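Local coordinates for cellulose hydrolase (Bacillus licheniformis, PDB 4YZT), which hydrolyses beta-1,4 linkages within cellulose as a family 5 endo-beta-1,4-glucanase, and has cellotetraose bound in this structure, at residues A[35-40]-A[58-63]; A[69-74]-A[102-107]; A[31-36]-A[330-335]. All coordinates share one frame; numbering follows the deposited sequence.

Contact 1 of 3, residues A[35-40]-A[58-63]. With BGC (beta-D-glucopyranose), chain B; BGC (beta-D-glucopyranose), chain C.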
loop_
_atom_site.group_PDB
_atom_site.type_symbol
_atom_site.label_atom_id
_atom_site.label_comp_id
_atom_site.label_asym_id
_atom_site.label_seq_id
_atom_site.Cartn_x
_atom_site.Cartn_y
_atom_site.Cartn_z
ATOM N N TRP A 35 6.266 -1.010 9.115
ATOM C CA TRP A 35 5.482 0.087 8.541
ATOM C C TRP A 35 6.393 1.194 8.022
ATOM O O TRP A 35 7.391 1.524 8.667
ATOM C CB TRP A 35 4.533 0.625 9.607
ATOM C CG TRP A 35 3.746 1.857 9.281
ATOM C CD1 TRP A 35 2.496 1.913 8.711
ATOM C CD2 TRP A 35 4.098 3.214 9.602
ATOM N NE1 TRP A 35 2.069 3.225 8.634
ATOM C CE2 TRP A 35 3.034 4.038 9.173
ATOM C CE3 TRP A 35 5.220 3.810 10.183
ATOM C CZ2 TRP A 35 3.053 5.423 9.326
ATOM C CZ3 TRP A 35 5.244 5.193 10.316
ATOM C CH2 TRP A 35 4.174 5.982 9.881
ATOM N N ASN A 36 6.059 1.762 6.865
ATOM C CA ASN A 36 6.854 2.843 6.263
ATOM C C ASN A 36 6.350 4.229 6.621
ATOM O O ASN A 36 5.142 4.479 6.557
ATOM C CB ASN A 36 6.860 2.733 4.729
ATOM C CG ASN A 36 7.835 1.699 4.207
ATOM O OD1 ASN A 36 8.967 2.034 3.814
ATOM N ND2 ASN A 36 7.387 0.446 4.132
ATOM N N LEU A 37 7.270 5.130 6.970
ATOM C CA LEU A 37 6.942 6.547 7.124
ATOM C C LEU A 37 7.043 7.212 5.755
ATOM O O LEU A 37 7.977 7.969 5.484
ATOM C CB LEU A 37 7.878 7.243 8.128
ATOM C CG LEU A 37 7.570 8.703 8.498
ATOM C CD1 LEU A 37 6.346 8.845 9.415
ATOM C CD2 LEU A 37 8.787 9.359 9.143
ATOM N N GLY A 38 6.088 6.913 4.882
ATOM C CA GLY A 38 6.177 7.341 3.491
ATOM C C GLY A 38 5.923 8.826 3.272
ATOM O O GLY A 38 5.292 9.485 4.102
ATOM N N ASN A 39 6.441 9.353 2.159
ATOM C CA ASN A 39 6.182 10.731 1.728
ATOM C C ASN A 39 6.472 11.777 2.817
ATOM O O ASN A 39 5.708 12.743 3.008
ATOM C CB ASN A 39 4.726 10.862 1.229
ATOM C CG ASN A 39 4.515 10.246 -0.169
ATOM O OD1 ASN A 39 5.343 9.480 -0.665
ATOM N ND2 ASN A 39 3.397 10.603 -0.809
ATOM N N THR A 40 7.577 11.580 3.534
ATOM C CA THR A 40 7.914 12.415 4.686
ATOM C C THR A 40 9.360 12.906 4.538
ATOM O O THR A 40 9.590 13.906 3.846
ATOM C CB THR A 40 7.672 11.649 6.020
ATOM O OG1 THR A 40 6.353 11.081 5.988
ATOM C CG2 THR A 40 7.773 12.584 7.206
ATOM N N HIS A 58 4.795 12.026 18.314
ATOM C CA HIS A 58 3.746 11.148 18.818
ATOM C C HIS A 58 3.239 10.175 17.761
ATOM O O HIS A 58 2.586 9.184 18.087
ATOM C CB HIS A 58 2.573 11.957 19.401
ATOM C CG HIS A 58 1.810 12.762 18.394
ATOM N ND1 HIS A 58 1.696 14.131 18.476
ATOM C CD2 HIS A 58 1.098 12.390 17.302
ATOM C CE1 HIS A 58 0.963 14.572 17.468
ATOM N NE2 HIS A 58 0.595 13.538 16.737
ATOM N N THR A 59 3.566 10.426 16.498
ATOM C CA THR A 59 3.204 9.486 15.452
ATOM C C THR A 59 3.899 8.144 15.700
ATOM O O THR A 59 3.313 7.081 15.458
ATOM C CB THR A 59 3.542 10.060 14.061
ATOM O OG1 THR A 59 2.700 11.200 13.822
ATOM C CG2 THR A 59 3.315 9.036 12.968
ATOM N N PHE A 60 5.124 8.171 16.228
ATOM C CA PHE A 60 5.816 6.916 16.518
ATOM C C PHE A 60 5.184 6.178 17.698
ATOM O O PHE A 60 5.169 4.945 17.732
ATOM C CB PHE A 60 7.307 7.170 16.746
ATOM C CG PHE A 60 8.031 7.539 15.480
ATOM C CD1 PHE A 60 8.333 6.567 14.547
ATOM C CD2 PHE A 60 8.346 8.869 15.194
ATOM C CE1 PHE A 60 8.962 6.885 13.342
ATOM C CE2 PHE A 60 8.988 9.200 13.990
ATOM C CZ PHE A 60 9.299 8.205 13.069
ATOM N N ASP A 61 4.638 6.930 18.644
ATOM C CA ASP A 61 3.879 6.322 19.727
ATOM C C ASP A 61 2.616 5.657 19.179
ATOM O O ASP A 61 2.206 4.606 19.668
ATOM C CB ASP A 61 3.529 7.362 20.779
ATOM C CG ASP A 61 4.740 7.814 21.564
ATOM O OD1 ASP A 61 5.543 6.959 22.018
ATOM O OD2 ASP A 61 4.891 9.033 21.710
ATOM N N ASP A 62 2.013 6.276 18.165
ATOM C CA ASP A 62 0.796 5.760 17.556
ATOM C C ASP A 62 1.092 4.460 16.812
ATOM O O ASP A 62 0.298 3.518 16.835
ATOM C CB ASP A 62 0.178 6.796 16.597
ATOM C CG ASP A 62 -0.445 7.994 17.327
ATOM O OD1 ASP A 62 -0.753 7.878 18.524
ATOM O OD2 ASP A 62 -0.632 9.061 16.690
ATOM N N ILE A 63 2.248 4.399 16.158
ATOM C CA ILE A 63 2.607 3.198 15.411
ATOM C C ILE A 63 2.966 2.083 16.390
ATOM O O ILE A 63 2.684 0.904 16.152
ATOM C CB ILE A 63 3.764 3.471 14.454
ATOM C CG1 ILE A 63 3.334 4.549 13.453
ATOM C CG2 ILE A 63 4.141 2.207 13.698
ATOM C CD1 ILE A 63 2.119 4.145 12.599
HETATM C C2 BGC B . 3.967 7.228 -3.163
HETATM C C3 BGC B . 3.385 8.382 -3.915
HETATM C C4 BGC B . 4.463 9.336 -4.325
HETATM C C5 BGC B . 5.534 8.623 -5.130
HETATM C C6 BGC B . 6.636 9.588 -5.482
HETATM C C1 BGC B . 5.034 6.543 -3.979
HETATM O O2 BGC B . 2.952 6.266 -2.798
HETATM O O3 BGC B . 2.370 9.027 -3.084
HETATM O O4 BGC B . 3.961 10.450 -5.163
HETATM O O5 BGC B . 6.108 7.481 -4.388
HETATM O O6 BGC B . 7.539 8.986 -6.407
HETATM C C2 BGC C . 3.926 12.824 -5.301
HETATM C C3 BGC C . 3.662 14.084 -4.526
HETATM C C4 BGC C . 2.341 14.080 -3.850
HETATM C C5 BGC C . 2.163 12.821 -3.055
HETATM C C6 BGC C . 0.771 12.773 -2.524
HETATM C C1 BGC C . 3.795 11.626 -4.413
HETATM O O2 BGC C . 5.235 12.830 -5.896
HETATM O O3 BGC C . 3.747 15.210 -5.428
HETATM O O4 BGC C . 2.207 15.143 -2.851
HETATM O O5 BGC C . 2.435 11.617 -3.867
HETATM O O6 BGC C . -0.105 12.630 -3.613
#
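W35, on the first strand of the barrel, and I63, on helix 57-66, illustrate how an indole can serve as a floor for an aliphatic tip. CD1 of I63 stands over the centre of the six-membered ring of W35, in a CH-pi contact 11° off the ring normal, and its closest carbon is CE2, at 3.5 Å. CG1 of I63 follows behind and comes within 3.7 Å of CZ3 of W35. The indole presents this face because its CG lies anti to the backbone N (chi1 173°), swung out from the strand to cross the isoleucine side chain at about a right angle. L37 N sits on the opposite face of the indole, 3.9 Å above its plane and toward the rim. The ring is further fixed through NE1, which is hydrogen-bonded to D305.

Away from this pair the packing thins. CG2 of T59 approaches CH2 of W35 obliquely at 4.4 Å, while CD2 of L37 reaches CZ of F60 at 4.1 Å; F60 also packs on V100, W103 and A104 of helix 91-105. On the partly exposed side of the helix D62 forms a salt bridge with R316.

Past the inverse gamma turn centred on L37, the chain turns away from helix 57-66 toward the bound sugar. There N39 ND2 donates to O3 of the chain B glucose at 3.0 Å (156°), and more weakly to O5 of the chain C glucose, and is also bonded to N51. This division of labour is that of a TIM-barrel beta-alpha unit: the strand packs against its helix, and the loop beyond the strand enters the sugar-binding cleft.

Contact 2 of 3, residues A[69-74]-A[102-107]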
loop_
_atom_site.group_PDB
_atom_site.type_symbol
_atom_site.label_atom_id
_atom_site.label_comp_id
_atom_site.label_asym_id
_atom_site.label_seq_id
_atom_site.Cartn_x
_atom_site.Cartn_y
_atom_site.Cartn_z
ATOM N N LYS A 69 6.440 -3.904 14.819
ATOM C CA LYS A 69 7.729 -4.138 15.473
ATOM C C LYS A 69 8.867 -3.354 14.810
ATOM O O LYS A 69 9.926 -3.142 15.407
ATOM C CB LYS A 69 8.069 -5.626 15.476
ATOM C CG LYS A 69 7.155 -6.468 16.351
ATOM C CD LYS A 69 7.674 -7.897 16.409
ATOM C CE LYS A 69 6.740 -8.825 17.165
ATOM N NZ LYS A 69 7.275 -10.220 17.133
ATOM N N SER A 70 8.669 -2.936 13.571
ATOM C CA SER A 70 9.727 -2.209 12.876
ATOM C C SER A 70 9.164 -1.071 12.028
ATOM O O SER A 70 7.993 -1.090 11.655
ATOM C CB SER A 70 10.555 -3.161 11.999
ATOM O OG SER A 70 9.755 -3.771 10.999
ATOM N N VAL A 71 9.994 -0.062 11.773
ATOM C CA VAL A 71 9.627 1.027 10.890
ATOM C C VAL A 71 10.737 1.263 9.872
ATOM O O VAL A 71 11.921 1.117 10.172
ATOM C CB VAL A 71 9.323 2.349 11.657
ATOM C CG1 VAL A 71 8.227 2.122 12.701
ATOM C CG2 VAL A 71 10.576 2.918 12.311
ATOM N N ARG A 72 10.329 1.604 8.660
ATOM C CA ARG A 72 11.253 2.037 7.622
ATOM C C ARG A 72 11.121 3.536 7.439
ATOM O O ARG A 72 10.018 4.047 7.292
ATOM C CB ARG A 72 10.973 1.308 6.306
ATOM C CG ARG A 72 11.821 1.742 5.111
ATOM C CD ARG A 72 11.729 0.634 4.079
ATOM N NE ARG A 72 12.516 0.774 2.848
ATOM C CZ ARG A 72 12.056 1.243 1.686
ATOM N NH1 ARG A 72 10.817 1.729 1.584
ATOM N NH2 ARG A 72 12.855 1.258 0.615
ATOM N N ILE A 73 12.251 4.233 7.473
ATOM C CA ILE A 73 12.261 5.688 7.347
ATOM C C ILE A 73 12.973 6.068 6.059
ATOM O O ILE A 73 14.200 6.215 6.033
ATOM C CB ILE A 73 12.949 6.376 8.565
ATOM C CG1 ILE A 73 12.284 5.945 9.878
ATOM C CG2 ILE A 73 12.911 7.898 8.439
ATOM C CD1 ILE A 73 13.062 6.345 11.125
ATOM N N PRO A 74 12.207 6.188 4.967
ATOM C CA PRO A 74 12.835 6.605 3.711
ATOM C C PRO A 74 13.306 8.042 3.799
ATOM O O PRO A 74 12.594 8.893 4.334
ATOM C CB PRO A 74 11.714 6.429 2.669
ATOM C CG PRO A 74 10.463 6.372 3.415
ATOM C CD PRO A 74 10.787 5.818 4.789
ATOM N N ASP A 102 16.127 8.654 16.055
ATOM C CA ASP A 102 16.206 8.403 17.501
ATOM C C ASP A 102 14.822 8.186 18.115
ATOM O O ASP A 102 14.639 7.295 18.945
ATOM C CB ASP A 102 16.911 9.558 18.219
ATOM C CG ASP A 102 18.430 9.445 18.167
ATOM O OD1 ASP A 102 18.948 8.357 17.833
ATOM O OD2 ASP A 102 19.108 10.449 18.471
ATOM N N TRP A 103 13.849 8.993 17.700
ATOM C CA TRP A 103 12.471 8.814 18.156
ATOM C C TRP A 103 11.975 7.387 17.938
ATOM O O TRP A 103 11.342 6.791 18.826
ATOM C CB TRP A 103 11.538 9.812 17.448
ATOM C CG TRP A 103 11.617 11.205 17.995
ATOM C CD1 TRP A 103 12.148 11.597 19.199
ATOM C CD2 TRP A 103 11.152 12.402 17.355
ATOM N NE1 TRP A 103 12.028 12.963 19.349
ATOM C CE2 TRP A 103 11.432 13.480 18.225
ATOM C CE3 TRP A 103 10.532 12.664 16.133
ATOM C CZ2 TRP A 103 11.107 14.800 17.904
ATOM C CZ3 TRP A 103 10.210 13.965 15.819
ATOM C CH2 TRP A 103 10.496 15.018 16.697
ATOM N N ALA A 104 12.269 6.831 16.763
ATOM C CA ALA A 104 11.839 5.478 16.454
ATOM C C ALA A 104 12.621 4.491 17.316
ATOM O O ALA A 104 12.048 3.572 17.912
ATOM C CB ALA A 104 12.034 5.177 14.966
ATOM N N LEU A 105 13.937 4.680 17.390
ATOM C CA LEU A 105 14.759 3.731 18.138
ATOM C C LEU A 105 14.404 3.722 19.619
ATOM O O LEU A 105 14.443 2.674 20.277
ATOM C CB LEU A 105 16.244 4.053 17.976
ATOM C CG LEU A 105 16.854 3.717 16.621
ATOM C CD1 LEU A 105 18.253 4.328 16.539
ATOM C CD2 LEU A 105 16.919 2.208 16.444
ATOM N N GLU A 106 14.057 4.878 20.167
ATOM C CA GLU A 106 13.748 4.954 21.586
ATOM C C GLU A 106 12.419 4.272 21.910
ATOM O O GLU A 106 12.109 4.018 23.073
ATOM C CB GLU A 106 13.748 6.411 22.045
ATOM C CG GLU A 106 15.145 7.007 22.022
ATOM C CD GLU A 106 15.166 8.508 22.180
ATOM O OE1 GLU A 106 14.086 9.109 22.372
ATOM O OE2 GLU A 106 16.274 9.081 22.123
ATOM N N ARG A 107 11.638 3.965 20.880
ATOM C CA ARG A 107 10.394 3.213 21.053
ATOM C C ARG A 107 10.622 1.723 20.810
ATOM O O ARG A 107 9.673 0.953 20.659
ATOM C CB ARG A 107 9.304 3.766 20.130
ATOM C CG ARG A 107 8.611 4.935 20.792
ATOM C CD ARG A 107 8.407 6.115 19.899
ATOM N NE ARG A 107 7.855 7.221 20.676
ATOM C CZ ARG A 107 8.528 8.321 20.998
ATOM N NH1 ARG A 107 9.786 8.484 20.586
ATOM N NH2 ARG A 107 7.935 9.262 21.720
#
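V71, I73 and A104 make the contact without a single flat group among them, and the planar chemistry is left to its flank. There the guanidinium of R107 receives the carbonyl of W103 at its edge and almost in its own plane. NH1 of R107 donates to O of W103 at 2.9 Å, in a nearly straight bond (166°) whose donor is tilted 26° from the carbonyl plane. The other nitrogens of the same group form salt bridges, NE to D61 and NH2 to E57, so three partners hold the flat end of R107 and its rotation is restrained. The side chain of W103 packs on E57.

The contact proper is small, burying 76 Å² in all, and is centred on one methyl. CB of A104 points at the strand and lies 3.8 Å from CG2 of V71. It also meets CD1 of I73, at 4.1 Å. Strand 70-73, helix 91-105 and strand 110-114 form a right-handed beta-alpha-beta crossover of the TIM barrel, and V71 and I73, two residues apart, both turn outward from the barrel toward this helix. In V71 the touching branch, CG2, occupies the space between the backbone N and the carbonyl carbon. I73 instead reaches out with an extended end (chi2 168°), which carries CD1 to the alanine.

The intervening R72 takes the other side of the strand, toward the barrel interior, where its guanidinium bridges to E158 and E271 and bonds to N161. A104, for its part, also touches F60 of helix 57-66 and V111 of strand 110-114.

Contact 3 of 3, residues A[31-36]-A[330-335]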
loop_
_atom_site.group_PDB
_atom_site.type_symbol
_atom_site.label_atom_id
_atom_site.label_comp_id
_atom_site.label_asym_id
_atom_site.label_seq_id
_atom_site.Cartn_x
_atom_site.Cartn_y
_atom_site.Cartn_z
ATOM N N MET A 31 11.326 -8.266 13.664
ATOM C CA MET A 31 10.873 -7.130 12.834
ATOM C C MET A 31 9.427 -7.192 12.279
ATOM O O MET A 31 8.840 -6.157 11.953
ATOM C CB MET A 31 11.829 -6.933 11.645
ATOM C CG MET A 31 13.289 -6.569 12.030
ATOM S SD MET A 31 14.265 -6.050 10.582
ATOM C CE MET A 31 13.443 -4.534 10.084
ATOM N N SER A 32 8.846 -8.378 12.154
ATOM C CA SER A 32 7.535 -8.481 11.494
ATOM C C SER A 32 6.400 -8.189 12.470
ATOM O O SER A 32 6.405 -8.734 13.573
ATOM C CB SER A 32 7.355 -9.881 10.886
ATOM O OG SER A 32 6.087 -10.016 10.272
ATOM N N PRO A 33 5.424 -7.344 12.083
ATOM C CA PRO A 33 5.272 -6.565 10.844
ATOM C C PRO A 33 5.888 -5.172 10.899
ATOM O O PRO A 33 6.003 -4.576 11.968
ATOM C CB PRO A 33 3.754 -6.446 10.704
ATOM C CG PRO A 33 3.277 -6.328 12.110
ATOM C CD PRO A 33 4.246 -7.178 12.956
ATOM N N GLY A 34 6.223 -4.629 9.733
ATOM C CA GLY A 34 6.821 -3.305 9.656
ATOM C C GLY A 34 5.899 -2.286 9.000
ATOM O O GLY A 34 4.885 -2.647 8.390
ATOM N N TRP A 35 6.266 -1.010 9.115
ATOM C CA TRP A 35 5.482 0.087 8.541
ATOM C C TRP A 35 6.393 1.194 8.022
ATOM O O TRP A 35 7.391 1.524 8.667
ATOM C CB TRP A 35 4.533 0.625 9.607
ATOM C CG TRP A 35 3.746 1.857 9.281
ATOM C CD1 TRP A 35 2.496 1.913 8.711
ATOM C CD2 TRP A 35 4.098 3.214 9.602
ATOM N NE1 TRP A 35 2.069 3.225 8.634
ATOM C CE2 TRP A 35 3.034 4.038 9.173
ATOM C CE3 TRP A 35 5.220 3.810 10.183
ATOM C CZ2 TRP A 35 3.053 5.423 9.326
ATOM C CZ3 TRP A 35 5.244 5.193 10.316
ATOM C CH2 TRP A 35 4.174 5.982 9.881
ATOM N N ASN A 36 6.059 1.762 6.865
ATOM C CA ASN A 36 6.854 2.843 6.263
ATOM C C ASN A 36 6.350 4.229 6.621
ATOM O O ASN A 36 5.142 4.479 6.557
ATOM C CB ASN A 36 6.860 2.733 4.729
ATOM C CG ASN A 36 7.835 1.699 4.207
ATOM O OD1 ASN A 36 8.967 2.034 3.814
ATOM N ND2 ASN A 36 7.387 0.446 4.132
ATOM N N ALA A 330 -1.448 -11.207 11.207
ATOM C CA ALA A 330 -0.792 -12.032 10.204
ATOM C C ALA A 330 0.735 -11.897 10.282
ATOM O O ALA A 330 1.458 -12.864 10.054
ATOM C CB ALA A 330 -1.291 -11.672 8.811
ATOM N N GLY A 331 1.217 -10.706 10.624
ATOM C CA GLY A 331 2.647 -10.467 10.714
ATOM C C GLY A 331 3.280 -11.156 11.910
ATOM O O GLY A 331 4.513 -11.247 11.989
ATOM N N ARG A 332 2.442 -11.623 12.843
ATOM C CA ARG A 332 2.890 -12.443 13.972
ATOM C C ARG A 332 2.593 -13.926 13.753
ATOM O O ARG A 332 2.709 -14.737 14.679
ATOM C CB ARG A 332 2.224 -11.968 15.268
ATOM C CG ARG A 332 2.805 -10.679 15.803
ATOM C CD ARG A 332 1.949 -10.071 16.920
ATOM N NE ARG A 332 2.677 -8.996 17.589
ATOM C CZ ARG A 332 2.807 -7.760 17.109
ATOM N NH1 ARG A 332 2.241 -7.437 15.946
ATOM N NH2 ARG A 332 3.504 -6.846 17.787
ATOM N N GLY A 333 2.195 -14.275 12.532
ATOM C CA GLY A 333 1.929 -15.662 12.180
ATOM C C GLY A 333 0.554 -16.170 12.580
ATOM O O GLY A 333 0.337 -17.375 12.655
ATOM N N VAL A 334 -0.372 -15.254 12.839
ATOM C CA VAL A 334 -1.724 -15.626 13.262
ATOM C C VAL A 334 -2.706 -15.416 12.110
ATOM O O VAL A 334 -2.896 -14.300 11.648
ATOM C CB VAL A 334 -2.165 -14.807 14.490
ATOM C CG1 VAL A 334 -3.557 -15.222 14.956
ATOM C CG2 VAL A 334 -1.142 -14.960 15.618
ATOM N N PRO A 335 -3.298 -16.500 11.607
ATOM C CA PRO A 335 -4.275 -16.373 10.521
ATOM C C PRO A 335 -5.553 -15.635 10.938
ATOM O O PRO A 335 -6.008 -15.748 12.083
ATOM C CB PRO A 335 -4.587 -17.824 10.164
ATOM C CG PRO A 335 -3.350 -18.578 10.586
ATOM C CD PRO A 335 -2.911 -17.899 11.846
#
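S32 and G331 are joined by a short hydrogen bond between a side chain and the backbone. The hydroxyl OG of S32 donates to O of G331 at 2.6 Å, lying in the carbonyl plane and on a lone pair. A chi1 of 179° sets OG opposite the backbone N of S32 and within reach of the turn.

Next in the chain comes P33, which follows a cis peptide bond, and its ring can be traced atom by atom. CB lies 4.2 Å from CA of G331, a closeness made possible by a residue with no side chain to intervene. CG looks instead to NH1 of R332, at 4.1 Å. CD, where the ring closes back on N, makes the tightest approach of the three, 3.6 Å from the same NH1. The arginine needs its extended chain to arrive there, and its guanidinium meets the ring obliquely. NH1 is bonded to I328 O and NH2 to G67 O, which hold the guanidinium in place.

G331 belongs to the type I turn from A330 to G333, and G333, with positive phi, is the C-prime residue of a Schellman motif ending helix 321-330. The chemistry implies that direction comes from a single oriented hydrogen bond, while P33 and R332 add van der Waals contact between the helix end and the start of the first strand, the charged guanidinium being bonded to backbone carbonyls.

Read from the N terminus, 31-36 opens contact 3, which closes only at 330-335, after the chain has passed through the whole barrel. Contact 1 starts from the same strand, sharing W35 and N36, and closes a short excursion at 58-63. Contact 2 then opens at 69-74 and closes at 102-107, so contacts 1 and 2 run in series, and contact 2 falls within the long span of contact 3. The first two pin successive helices to neighbouring strands, which are tied to each other by a probable hydrogen bond between N36 and R72. Contact 3 instead joins the barrel's beginning to the end of its last helix, just before the chain moves on to the strands beyond.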